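Local coordinates for protein metal transporter CNNM3 (Homo sapiens, PDB 6DFD) that probably takes part in magnesium efflux across the membrane, its cyclic nucleotide-binding homology domain mediating dimerization, at residues His99-Arg104 and Tyr181-Leu186; Tyr110-Leu115 and Leu189-Val194; Leu67-Lys72 and Asn201-Thr206; Leu49-Gln54 and Val73-Leu78. The protein carries 6 engineered substitutions. All coordinates share one frame; numbering follows the deposited sequence.

Interaction 1 of 4, residues His99-Arg104 and Tyr181-Leu186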
# COMPACT_ATOMS: atom_id res chain seq x y z
N HIS A 99 -11.45 13.77 -0.15
CA HIS A 99 -10.10 13.22 -0.08
C HIS A 99 -10.07 11.70 -0.23
O HIS A 99 -9.00 11.14 -0.47
CB HIS A 99 -9.45 13.59 1.25
CG HIS A 99 -9.19 15.05 1.40
ND1 HIS A 99 -8.77 15.61 2.58
CD2 HIS A 99 -9.27 16.06 0.51
CE1 HIS A 99 -8.62 16.91 2.42
NE2 HIS A 99 -8.91 17.21 1.17
N TYR A 100 -11.21 11.03 -0.09
CA TYR A 100 -11.23 9.57 -0.11
C TYR A 100 -11.44 9.08 -1.54
O TYR A 100 -12.44 9.43 -2.18
CB TYR A 100 -12.32 9.02 0.81
CG TYR A 100 -11.97 9.21 2.26
CD1 TYR A 100 -12.23 10.40 2.90
CD2 TYR A 100 -11.34 8.20 2.98
CE1 TYR A 100 -11.90 10.59 4.22
CE2 TYR A 100 -11.01 8.38 4.31
CZ TYR A 100 -11.29 9.58 4.92
OH TYR A 100 -10.96 9.77 6.24
N LEU A 101 -10.51 8.27 -2.02
CA LEU A 101 -10.64 7.61 -3.31
C LEU A 101 -11.35 6.27 -3.20
O LEU A 101 -12.10 5.88 -4.11
CB LEU A 101 -9.26 7.41 -3.93
CG LEU A 101 -8.37 8.65 -4.07
CD1 LEU A 101 -7.06 8.28 -4.77
CD2 LEU A 101 -9.09 9.76 -4.82
N TYR A 102 -11.12 5.55 -2.10
CA TYR A 102 -11.76 4.28 -1.83
C TYR A 102 -12.08 4.21 -0.35
O TYR A 102 -11.35 4.76 0.48
CB TYR A 102 -10.88 3.10 -2.23
CG TYR A 102 -10.59 3.07 -3.70
CD1 TYR A 102 -11.43 2.40 -4.58
CD2 TYR A 102 -9.48 3.72 -4.22
CE1 TYR A 102 -11.17 2.37 -5.93
CE2 TYR A 102 -9.21 3.70 -5.58
CZ TYR A 102 -10.06 3.02 -6.43
OH TYR A 102 -9.82 2.99 -7.78
N GLN A 103 -13.17 3.51 -0.02
CA GLN A 103 -13.55 3.31 1.37
C GLN A 103 -13.95 1.86 1.56
O GLN A 103 -14.76 1.34 0.78
CB GLN A 103 -14.68 4.25 1.76
CG GLN A 103 -14.29 5.71 1.62
CD GLN A 103 -15.46 6.64 1.81
OE1 GLN A 103 -15.93 7.28 0.87
NE2 GLN A 103 -15.95 6.72 3.04
N ARG A 104 -13.36 1.22 2.56
CA ARG A 104 -13.68 -0.16 2.90
C ARG A 104 -15.17 -0.42 2.77
O ARG A 104 -15.99 0.37 3.23
CB ARG A 104 -13.24 -0.49 4.32
CG ARG A 104 -11.78 -0.80 4.51
CD ARG A 104 -11.58 -1.46 5.88
NE ARG A 104 -11.42 -2.90 5.76
CZ ARG A 104 -10.25 -3.53 5.70
NH1 ARG A 104 -9.11 -2.85 5.75
NH2 ARG A 104 -10.22 -4.85 5.59
N TYR A 181 -9.98 -1.93 1.33
CA TYR A 181 -9.00 -0.90 1.65
C TYR A 181 -9.68 0.46 1.60
O TYR A 181 -10.70 0.65 0.93
CB TYR A 181 -7.80 -0.92 0.71
CG TYR A 181 -8.13 -1.09 -0.76
CD1 TYR A 181 -8.15 -2.35 -1.35
CD2 TYR A 181 -8.38 0.01 -1.58
CE1 TYR A 181 -8.44 -2.52 -2.70
CE2 TYR A 181 -8.67 -0.15 -2.93
CZ TYR A 181 -8.69 -1.41 -3.48
OH TYR A 181 -8.97 -1.58 -4.82
N THR A 182 -9.09 1.40 2.33
CA THR A 182 -9.44 2.80 2.25
C THR A 182 -8.21 3.54 1.76
O THR A 182 -7.08 3.24 2.18
CB THR A 182 -9.90 3.34 3.62
OG1 THR A 182 -10.95 2.51 4.12
CG2 THR A 182 -10.40 4.76 3.51
N VAL A 183 -8.42 4.51 0.87
CA VAL A 183 -7.34 5.29 0.29
C VAL A 183 -7.70 6.76 0.43
O VAL A 183 -8.73 7.20 -0.08
CB VAL A 183 -7.09 4.93 -1.19
CG1 VAL A 183 -5.99 5.81 -1.77
CG2 VAL A 183 -6.74 3.46 -1.32
N ARG A 184 -6.83 7.52 1.10
CA ARG A 184 -7.11 8.92 1.40
C ARG A 184 -5.96 9.79 0.92
O ARG A 184 -4.80 9.50 1.20
CB ARG A 184 -7.32 9.13 2.91
CG ARG A 184 -7.63 10.57 3.29
CD ARG A 184 -7.88 10.71 4.79
NE ARG A 184 -6.77 10.17 5.59
CZ ARG A 184 -5.74 10.88 6.02
NH1 ARG A 184 -5.63 12.18 5.76
NH2 ARG A 184 -4.80 10.27 6.73
N ALA A 185 -6.30 10.89 0.25
CA ALA A 185 -5.29 11.85 -0.16
C ALA A 185 -4.59 12.45 1.05
O ALA A 185 -5.23 12.79 2.05
CB ALA A 185 -5.94 12.98 -0.97
N LEU A 186 -3.27 12.59 0.93
CA LEU A 186 -2.45 13.34 1.87
C LEU A 186 -1.92 14.63 1.26
O LEU A 186 -1.22 15.38 1.95
CB LEU A 186 -1.28 12.48 2.35
CG LEU A 186 -1.63 11.14 2.98
CD1 LEU A 186 -0.33 10.40 3.33
CD2 LEU A 186 -2.51 11.31 4.22
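A classic beta bulge, with Leu101 and Tyr102 both set opposite Val183, joins strand 100-102 to strand 181-185 at the margin of one antiparallel sheet of the cyclic nucleotide-binding homology domain. Leu101 N gives its hydrogen to Val183 O at 2.8 Å, while Tyr102 O accepts from Val183 N at 3.0 Å with the donor lifted 38° out of the carbonyl plane. At one end Ala185 N donates to His99 O; at the other Arg104 N reaches the side-chain oxygen Thr182 OG1 at 3.1 Å in a nearly straight bond. Around Tyr100 the aliphatic part of Arg184 lies over one ring face, its CG 4.2 Å from the ring centroid, and Thr182 CG2 sits at the ring edge, in plane, 3.6 Å from Tyr100 CD2. Arg184 keeps CG anti to the backbone N (chi1 -179°), which places that methylene over the ring. On the face with Val183, Tyr181 turns its edge to Tyr102 in a T-shaped pair with planes 64° apart, CE2 lying over the ring 3.8 Å from Tyr102 CG. Tyr102 OH bonds to Tyr110 O. The sheet thus carries apolar and aromatic contacts on the Val183 face and a CH-pi contact with a charged chain on the other, while the Tyr181 hydroxyl on this inner strand bonds to Glu126 of the second subunit.

Interaction 2 of 4, residues Tyr110-Leu115 and Leu189-Val194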
# COMPACT_ATOMS: atom_id res chain seq x y z
N TYR A 110 -14.45 2.12 -10.23
CA TYR A 110 -13.41 2.76 -11.03
C TYR A 110 -12.03 2.33 -10.55
O TYR A 110 -11.83 1.93 -9.40
CB TYR A 110 -13.53 4.28 -11.00
CG TYR A 110 -13.64 4.87 -9.60
CD1 TYR A 110 -12.53 5.01 -8.79
CD2 TYR A 110 -14.87 5.29 -9.11
CE1 TYR A 110 -12.63 5.54 -7.52
CE2 TYR A 110 -14.98 5.83 -7.83
CZ TYR A 110 -13.86 5.96 -7.05
OH TYR A 110 -13.98 6.49 -5.78
N PHE A 111 -11.10 2.42 -11.49
CA PHE A 111 -9.67 2.19 -11.29
C PHE A 111 -8.99 3.55 -11.23
O PHE A 111 -9.38 4.48 -11.95
CB PHE A 111 -9.13 1.36 -12.45
CG PHE A 111 -7.65 1.42 -12.65
CD1 PHE A 111 -7.07 2.44 -13.40
CD2 PHE A 111 -6.83 0.43 -12.14
CE1 PHE A 111 -5.71 2.49 -13.59
CE2 PHE A 111 -5.45 0.48 -12.34
CZ PHE A 111 -4.90 1.51 -13.06
N ILE A 112 -8.00 3.68 -10.35
CA ILE A 112 -7.24 4.92 -10.21
C ILE A 112 -5.75 4.63 -10.26
O ILE A 112 -5.27 3.68 -9.62
CB ILE A 112 -7.61 5.67 -8.92
CG1 ILE A 112 -9.00 6.28 -9.05
CG2 ILE A 112 -6.58 6.76 -8.62
CD1 ILE A 112 -9.56 6.82 -7.78
N LEU A 113 -5.02 5.45 -11.01
CA LEU A 113 -3.57 5.49 -10.96
C LEU A 113 -3.18 6.90 -10.56
O LEU A 113 -3.72 7.87 -11.11
CB LEU A 113 -2.93 5.11 -12.30
CG LEU A 113 -1.40 5.23 -12.30
CD1 LEU A 113 -0.78 4.14 -13.09
CD2 LEU A 113 -0.96 6.56 -12.88
N ILE A 114 -2.26 7.02 -9.61
CA ILE A 114 -1.83 8.32 -9.12
C ILE A 114 -0.73 8.84 -10.03
O ILE A 114 0.36 8.25 -10.09
CB ILE A 114 -1.35 8.24 -7.66
CG1 ILE A 114 -2.49 7.76 -6.75
CG2 ILE A 114 -0.82 9.61 -7.17
CD1 ILE A 114 -2.05 7.52 -5.31
N LEU A 115 -0.99 9.95 -10.72
CA LEU A 115 0.08 10.55 -11.52
C LEU A 115 1.01 11.36 -10.64
O LEU A 115 2.23 11.37 -10.85
CB LEU A 115 -0.51 11.44 -12.60
CG LEU A 115 -0.64 11.00 -14.06
CD1 LEU A 115 -0.52 9.51 -14.26
CD2 LEU A 115 -1.93 11.54 -14.62
N LEU A 189 -3.79 15.69 -5.46
CA LEU A 189 -3.55 14.53 -6.32
C LEU A 189 -3.86 14.88 -7.76
O LEU A 189 -4.85 15.56 -8.05
CB LEU A 189 -4.40 13.32 -5.93
CG LEU A 189 -4.36 12.82 -4.49
CD1 LEU A 189 -5.25 11.60 -4.35
CD2 LEU A 189 -2.93 12.50 -4.06
N GLN A 190 -3.03 14.37 -8.67
CA GLN A 190 -3.37 14.30 -10.09
C GLN A 190 -3.49 12.82 -10.44
O GLN A 190 -2.56 12.05 -10.20
CB GLN A 190 -2.32 14.98 -10.97
CG GLN A 190 -2.77 15.19 -12.41
CD GLN A 190 -3.94 16.16 -12.53
OE1 GLN A 190 -4.00 17.17 -11.83
NE2 GLN A 190 -4.87 15.85 -13.42
N LEU A 191 -4.64 12.46 -11.03
CA LEU A 191 -5.11 11.09 -11.12
C LEU A 191 -5.53 10.73 -12.53
O LEU A 191 -6.07 11.56 -13.28
CB LEU A 191 -6.35 10.86 -10.22
CG LEU A 191 -6.23 11.14 -8.72
CD1 LEU A 191 -7.55 10.84 -8.07
CD2 LEU A 191 -5.12 10.32 -8.10
N ILE A 192 -5.33 9.45 -12.86
CA ILE A 192 -6.03 8.76 -13.94
C ILE A 192 -7.16 7.97 -13.30
O ILE A 192 -6.92 7.17 -12.39
CB ILE A 192 -5.07 7.83 -14.71
CG1 ILE A 192 -4.01 8.65 -15.44
CG2 ILE A 192 -5.83 6.90 -15.66
CD1 ILE A 192 -4.58 9.62 -16.50
N LYS A 193 -8.39 8.20 -13.76
CA LYS A 193 -9.57 7.50 -13.25
C LYS A 193 -10.30 6.84 -14.41
O LYS A 193 -10.79 7.53 -15.31
CB LYS A 193 -10.52 8.45 -12.54
CG LYS A 193 -11.71 7.76 -11.89
CD LYS A 193 -12.76 8.78 -11.45
CE LYS A 193 -13.66 8.23 -10.35
NZ LYS A 193 -14.63 9.25 -9.84
N VAL A 194 -10.41 5.51 -14.37
CA VAL A 194 -11.07 4.75 -15.42
C VAL A 194 -12.22 3.99 -14.79
O VAL A 194 -12.01 3.14 -13.91
CB VAL A 194 -10.10 3.79 -16.13
CG1 VAL A 194 -10.86 2.96 -17.17
CG2 VAL A 194 -8.99 4.58 -16.77
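Tyr110 and Lys193 meet obliquely, the lysine chain passing over one face of the phenol ring. Lys193 CE stands 3.5 Å from the Tyr110 ring centroid in a CH-pi contact, and NZ follows at 4.2 Å, 21° off the ring normal, as a cation-pi partner. Tyr110 CG lies between its own backbone N and carbonyl carbon (chi1 51°), and this puts CG within 3.4 Å of Lys193 CE; Lys193 is extended beyond CG. The phenol oxygen bonds to Leu101 O in the other sheet. An alanine in place of Tyr110 would probably leave the Lys193 ammonium without its aromatic face and Leu101 O without the hydroxyl that binds it. On the same face, Leu191 CD2 touches both isoleucines, 3.9 Å from Ile112 CG2 and equally close to Ile114 CG1; Leu191 lies side by side with Ile114 but slants across Ile112. The other face carries Phe111, Leu113, Ile192 and Val194. There Leu115, where the chain turns a corner, sets CD2 3.7 Å from Ile192 CG1. Antiparallel hydrogen-bonded pairs Phe111-Val194 and Leu113-Ile192 set the register, with Phe111 N to Val194 O at 2.7 Å and nearly straight. Leu115 N to Gln190 O closes the row at a more bent 134°. Two central strands of the barrel's sheet are joined here: the Ile112 side packs on Leu101 of the other sheet, the Leu113 side on helix 47-60. Apolar side chains make most of the contact on both faces, and the lysine charge is met by an aromatic face at one end.

Interaction 3 of 4, residues Leu67-Lys72 and Asn201-Thr206. Engineered in segment 67-72: Met69 (natural residue Ile). Engineered in segment 201-206: Met204 (natural residue Leu).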
# COMPACT_ATOMS: atom_id res chain seq x y z
N LEU A 67 -3.05 -7.69 -25.02
CA LEU A 67 -3.89 -8.79 -25.46
C LEU A 67 -5.37 -8.49 -25.26
O LEU A 67 -6.21 -9.12 -25.91
CB LEU A 67 -3.52 -10.07 -24.71
CG LEU A 67 -2.07 -10.51 -24.88
CD1 LEU A 67 -1.81 -11.76 -24.06
CD2 LEU A 67 -1.74 -10.75 -26.34
N ARG A 68 -5.69 -7.57 -24.36
CA ARG A 68 -7.05 -7.16 -24.05
C ARG A 68 -7.40 -5.80 -24.65
O ARG A 68 -8.49 -5.62 -25.20
CB ARG A 68 -7.24 -7.10 -22.53
CG ARG A 68 -7.01 -8.44 -21.85
CD ARG A 68 -7.11 -8.35 -20.34
NE ARG A 68 -6.73 -9.63 -19.72
CZ ARG A 68 -7.01 -9.98 -18.47
NH1 ARG A 68 -7.68 -9.16 -17.67
NH2 ARG A 68 -6.62 -11.17 -18.03
N MSE A 69 -6.48 -4.85 -24.56
CA MSE A 69 -6.69 -3.49 -25.03
C MSE A 69 -5.47 -3.02 -25.79
O MSE A 69 -4.37 -3.07 -25.27
CB MSE A 69 -6.94 -2.55 -23.86
CG MSE A 69 -7.41 -1.18 -24.30
SE MSE A 69 -7.84 -0.09 -22.83
CE MSE A 69 -9.25 -1.18 -22.05
N SER A 70 -5.67 -2.52 -27.00
CA SER A 70 -4.52 -2.09 -27.79
C SER A 70 -3.89 -0.86 -27.14
O SER A 70 -4.56 -0.05 -26.49
CB SER A 70 -4.92 -1.79 -29.23
OG SER A 70 -5.54 -0.52 -29.36
N GLU A 71 -2.58 -0.75 -27.30
CA GLU A 71 -1.87 0.39 -26.73
C GLU A 71 -2.42 1.70 -27.28
O GLU A 71 -2.50 2.70 -26.56
CB GLU A 71 -0.37 0.26 -27.00
CG GLU A 71 0.25 -0.91 -26.29
CD GLU A 71 1.76 -0.84 -26.29
OE1 GLU A 71 2.39 -1.65 -27.00
OE2 GLU A 71 2.33 0.03 -25.60
N LYS A 72 -2.82 1.70 -28.55
CA LYS A 72 -3.37 2.90 -29.15
C LYS A 72 -4.70 3.28 -28.51
O LYS A 72 -4.95 4.46 -28.23
CB LYS A 72 -3.53 2.68 -30.66
CG LYS A 72 -4.13 3.85 -31.43
CD LYS A 72 -4.70 3.37 -32.76
CE LYS A 72 -4.67 4.45 -33.82
NZ LYS A 72 -5.30 5.72 -33.35
N ASN A 201 -16.14 -0.09 -22.61
CA ASN A 201 -16.28 0.61 -23.88
C ASN A 201 -14.98 0.57 -24.66
O ASN A 201 -14.97 0.38 -25.88
CB ASN A 201 -16.73 2.05 -23.65
CG ASN A 201 -18.19 2.15 -23.28
OD1 ASN A 201 -19.02 1.36 -23.73
ND2 ASN A 201 -18.52 3.13 -22.44
N ALA A 202 -13.85 0.77 -23.96
CA ALA A 202 -12.55 0.70 -24.62
C ALA A 202 -12.26 -0.70 -25.13
O ALA A 202 -11.68 -0.86 -26.20
CB ALA A 202 -11.46 1.17 -23.66
N LEU A 203 -12.65 -1.74 -24.38
CA LEU A 203 -12.47 -3.10 -24.88
C LEU A 203 -13.25 -3.30 -26.17
O LEU A 203 -12.78 -3.98 -27.09
CB LEU A 203 -12.90 -4.13 -23.85
CG LEU A 203 -12.06 -4.32 -22.59
CD1 LEU A 203 -12.60 -5.50 -21.82
CD2 LEU A 203 -10.59 -4.53 -22.93
N MSE A 204 -14.45 -2.73 -26.25
CA MSE A 204 -15.23 -2.86 -27.49
C MSE A 204 -14.58 -2.04 -28.61
O MSE A 204 -14.60 -2.44 -29.78
CB MSE A 204 -16.67 -2.44 -27.25
CG MSE A 204 -17.41 -3.29 -26.21
SE MSE A 204 -17.73 -5.14 -26.77
CE MSE A 204 -16.17 -6.02 -26.00
N ALA A 205 -13.97 -0.90 -28.26
CA ALA A 205 -13.27 -0.09 -29.26
C ALA A 205 -12.07 -0.83 -29.82
O ALA A 205 -11.79 -0.75 -31.03
CB ALA A 205 -12.84 1.25 -28.65
N THR A 206 -11.33 -1.55 -28.97
CA THR A 206 -10.22 -2.37 -29.46
C THR A 206 -10.71 -3.40 -30.46
O THR A 206 -9.96 -3.77 -31.37
CB THR A 206 -9.52 -3.04 -28.27
OG1 THR A 206 -9.00 -2.04 -27.39
CG2 THR A 206 -8.37 -3.93 -28.74
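Met69, an engineered selenomethionine, packs against Ala202 and Leu203 where the loop leading into helix 71-78 rests on the C-terminal helix 196-207 of the cyclic nucleotide-binding homology domain, and apolar packing supplies most of this junction. The Met69 side chain runs out with CG anti to the backbone N (chi1 -170°) and then bends at chi3, bringing CE 3.6 Å from Ala202 CB and 3.7 Å from Leu203 CD2. It crosses Leu203 at about a right angle. Its selenium also lies 3.9 Å from Ala202 CB, and the side chain touches Leu74 of helix 71-78. Leu203 CD2 additionally rests 3.3 Å from the backbone oxygen of Arg68, a methyl-to-carbonyl contact. Thr206 faces the loop with both branches: CG2 is 4.1 Å from Ser70 CB, while OG1 sits 3.6 Å from Met69 CG. Among polar contacts, Ser70 N gives a weak hydrogen bond to Thr206 OG1, long at 3.4 Å. Ser70 is the N-cap of helix 71-78; its OG bonds to Val73 N, so its amide points to one helix while its hydroxyl caps another. Glu71, next in the chain, forms a salt bridge with Arg55 of helix 47-60. Within helix 196-207, Thr206 OG1 donates back to Ala202 O at 3.2 Å; that carbonyl also accepts from Thr206 N, the two donors reaching it from opposite faces of its plane.

Interaction 4 of 4, residues Leu49-Gln54 and Val73-Leu78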
# COMPACT_ATOMS: atom_id res chain seq x y z
N LEU A 49 3.88 12.42 -20.52
CA LEU A 49 3.48 11.76 -19.29
C LEU A 49 2.32 10.79 -19.55
O LEU A 49 2.29 9.69 -18.99
CB LEU A 49 3.09 12.79 -18.22
CG LEU A 49 2.52 12.26 -16.89
CD1 LEU A 49 3.50 11.31 -16.18
CD2 LEU A 49 2.16 13.42 -15.97
N LEU A 50 1.37 11.17 -20.39
CA LEU A 50 0.29 10.24 -20.70
C LEU A 50 0.81 9.05 -21.49
O LEU A 50 0.34 7.92 -21.29
CB LEU A 50 -0.83 10.94 -21.45
CG LEU A 50 -1.56 11.99 -20.60
CD1 LEU A 50 -2.68 12.66 -21.38
CD2 LEU A 50 -2.11 11.39 -19.30
N LEU A 51 1.81 9.26 -22.36
CA LEU A 51 2.43 8.14 -23.05
C LEU A 51 3.15 7.22 -22.07
O LEU A 51 3.06 5.99 -22.17
CB LEU A 51 3.41 8.66 -24.11
CG LEU A 51 4.14 7.62 -24.96
CD1 LEU A 51 3.15 6.70 -25.70
CD2 LEU A 51 5.07 8.33 -25.95
N ALA A 52 3.91 7.79 -21.14
CA ALA A 52 4.56 6.98 -20.12
C ALA A 52 3.54 6.20 -19.30
O ALA A 52 3.78 5.05 -18.93
CB ALA A 52 5.39 7.86 -19.19
N THR A 53 2.40 6.83 -19.02
CA THR A 53 1.35 6.17 -18.26
C THR A 53 0.79 4.99 -19.05
O THR A 53 0.56 3.91 -18.50
CB THR A 53 0.26 7.17 -17.92
OG1 THR A 53 0.81 8.26 -17.15
CG2 THR A 53 -0.86 6.51 -17.12
N GLN A 54 0.56 5.19 -20.35
CA GLN A 54 0.06 4.10 -21.19
C GLN A 54 1.05 2.95 -21.23
O GLN A 54 0.68 1.79 -20.99
CB GLN A 54 -0.23 4.61 -22.59
CG GLN A 54 -0.69 3.51 -23.55
CD GLN A 54 0.46 2.96 -24.33
OE1 GLN A 54 1.09 3.68 -25.10
NE2 GLN A 54 0.76 1.69 -24.12
N VAL A 73 -5.57 2.30 -28.29
CA VAL A 73 -6.86 2.57 -27.68
C VAL A 73 -6.67 3.04 -26.24
O VAL A 73 -7.34 3.97 -25.78
CB VAL A 73 -7.74 1.31 -27.74
CG1 VAL A 73 -9.00 1.47 -26.89
CG2 VAL A 73 -8.12 1.02 -29.18
N LEU A 74 -5.74 2.42 -25.53
CA LEU A 74 -5.48 2.84 -24.15
C LEU A 74 -4.98 4.28 -24.11
O LEU A 74 -5.43 5.08 -23.27
CB LEU A 74 -4.46 1.91 -23.49
CG LEU A 74 -4.12 2.28 -22.04
CD1 LEU A 74 -5.38 2.36 -21.17
CD2 LEU A 74 -3.15 1.25 -21.48
N LEU A 75 -4.05 4.63 -25.00
CA LEU A 75 -3.55 6.00 -24.98
C LEU A 75 -4.69 6.97 -25.26
O LEU A 75 -4.84 7.99 -24.57
CB LEU A 75 -2.42 6.18 -25.99
CG LEU A 75 -1.78 7.57 -26.02
CD1 LEU A 75 -1.16 7.92 -24.68
CD2 LEU A 75 -0.75 7.66 -27.13
N HIS A 76 -5.52 6.65 -26.25
CA HIS A 76 -6.68 7.50 -26.54
C HIS A 76 -7.59 7.64 -25.32
O HIS A 76 -8.11 8.72 -25.05
CB HIS A 76 -7.44 6.91 -27.72
CG HIS A 76 -8.62 7.73 -28.15
ND1 HIS A 76 -9.91 7.24 -28.15
CD2 HIS A 76 -8.70 9.00 -28.62
CE1 HIS A 76 -10.73 8.17 -28.58
NE2 HIS A 76 -10.03 9.25 -28.88
N LEU A 77 -7.79 6.55 -24.57
CA LEU A 77 -8.63 6.62 -23.37
C LEU A 77 -8.02 7.54 -22.33
O LEU A 77 -8.71 8.37 -21.72
CB LEU A 77 -8.83 5.22 -22.80
CG LEU A 77 -9.49 5.14 -21.41
CD1 LEU A 77 -10.92 5.66 -21.47
CD2 LEU A 77 -9.47 3.70 -20.90
N LEU A 78 -6.71 7.39 -22.09
CA LEU A 78 -6.05 8.19 -21.06
C LEU A 78 -6.05 9.67 -21.40
O LEU A 78 -5.83 10.50 -20.50
CB LEU A 78 -4.61 7.70 -20.90
CG LEU A 78 -4.45 6.29 -20.33
CD1 LEU A 78 -2.99 5.93 -20.34
CD2 LEU A 78 -5.00 6.17 -18.93
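The helical segments 49-54 and 73-78 run at 132° between their N-to-C directions, their axes approaching to 9.3 Å, with Gln54 and Leu75 bringing their CA atoms to 5.6 Å. No hydrogen bond crosses between the segments, and side chains meet both one another and backbone atoms. Leu78 drives CD1 toward the backbone at Gln54 in helix 47-60, 3.6 Å from Gln54 N and 3.9 Å from Thr53 CG2. Gln54 lays its aliphatic part across the other helix: CG is anti to the backbone N (chi1 177°) and lies 3.9 Å from Leu74 CD2 and 4.0 Å from Leu75 CB. Beyond CG the chain bends at chi2, and NE2 is held by Glu71 and Ser58. This is helix packing in the alpha-helical part that accompanies the beta-barrel of the cyclic nucleotide-binding homology domain; Leu50 and Leu78 also reach Ile192 on strand 189-195. Leu75 CD1 ends 3.7 Å from Leu50 O, and its CD2 reaches toward Leu51 CD1. Thr53 splits its two branches: the methyl goes to Leu78, while OG1 bonds to Leu49 O at 2.8 Å within its own helix. That carbonyl also takes Thr53 N, from the opposite face of its plane. An alanine in place of Thr53 would probably open a small gap beside Leu78 CD1 and leave Leu49 O with the backbone amide alone of these two donors. Leu50 turns CD1 to the end of helix 71-78, beside Leu78 O, which accepts from Asn84 ND2.

Along the chain, interaction 4 closes first, before interactions 1 and 2 open; both of these lie inside the loop closed by interaction 3. Interactions 1 and 2, centres about 12 Å apart, belong to the two facing antiparallel sheets of the barrel, and their segments alternate, strands 100-102 and 110-114 preceding 181-185 and 189-195. Interactions 3 and 4 share helix 71-78 and also lie about 12 Å apart between centres. Interaction 2, near the chain's centre, touches interaction 4 through Ile192 and Leu78, whereas interactions 1 and 3 have their centres about 28 Å apart, on opposite sides of the chain's centre. One domain thus continues from dimer-contacting sheet through barrel core to helices.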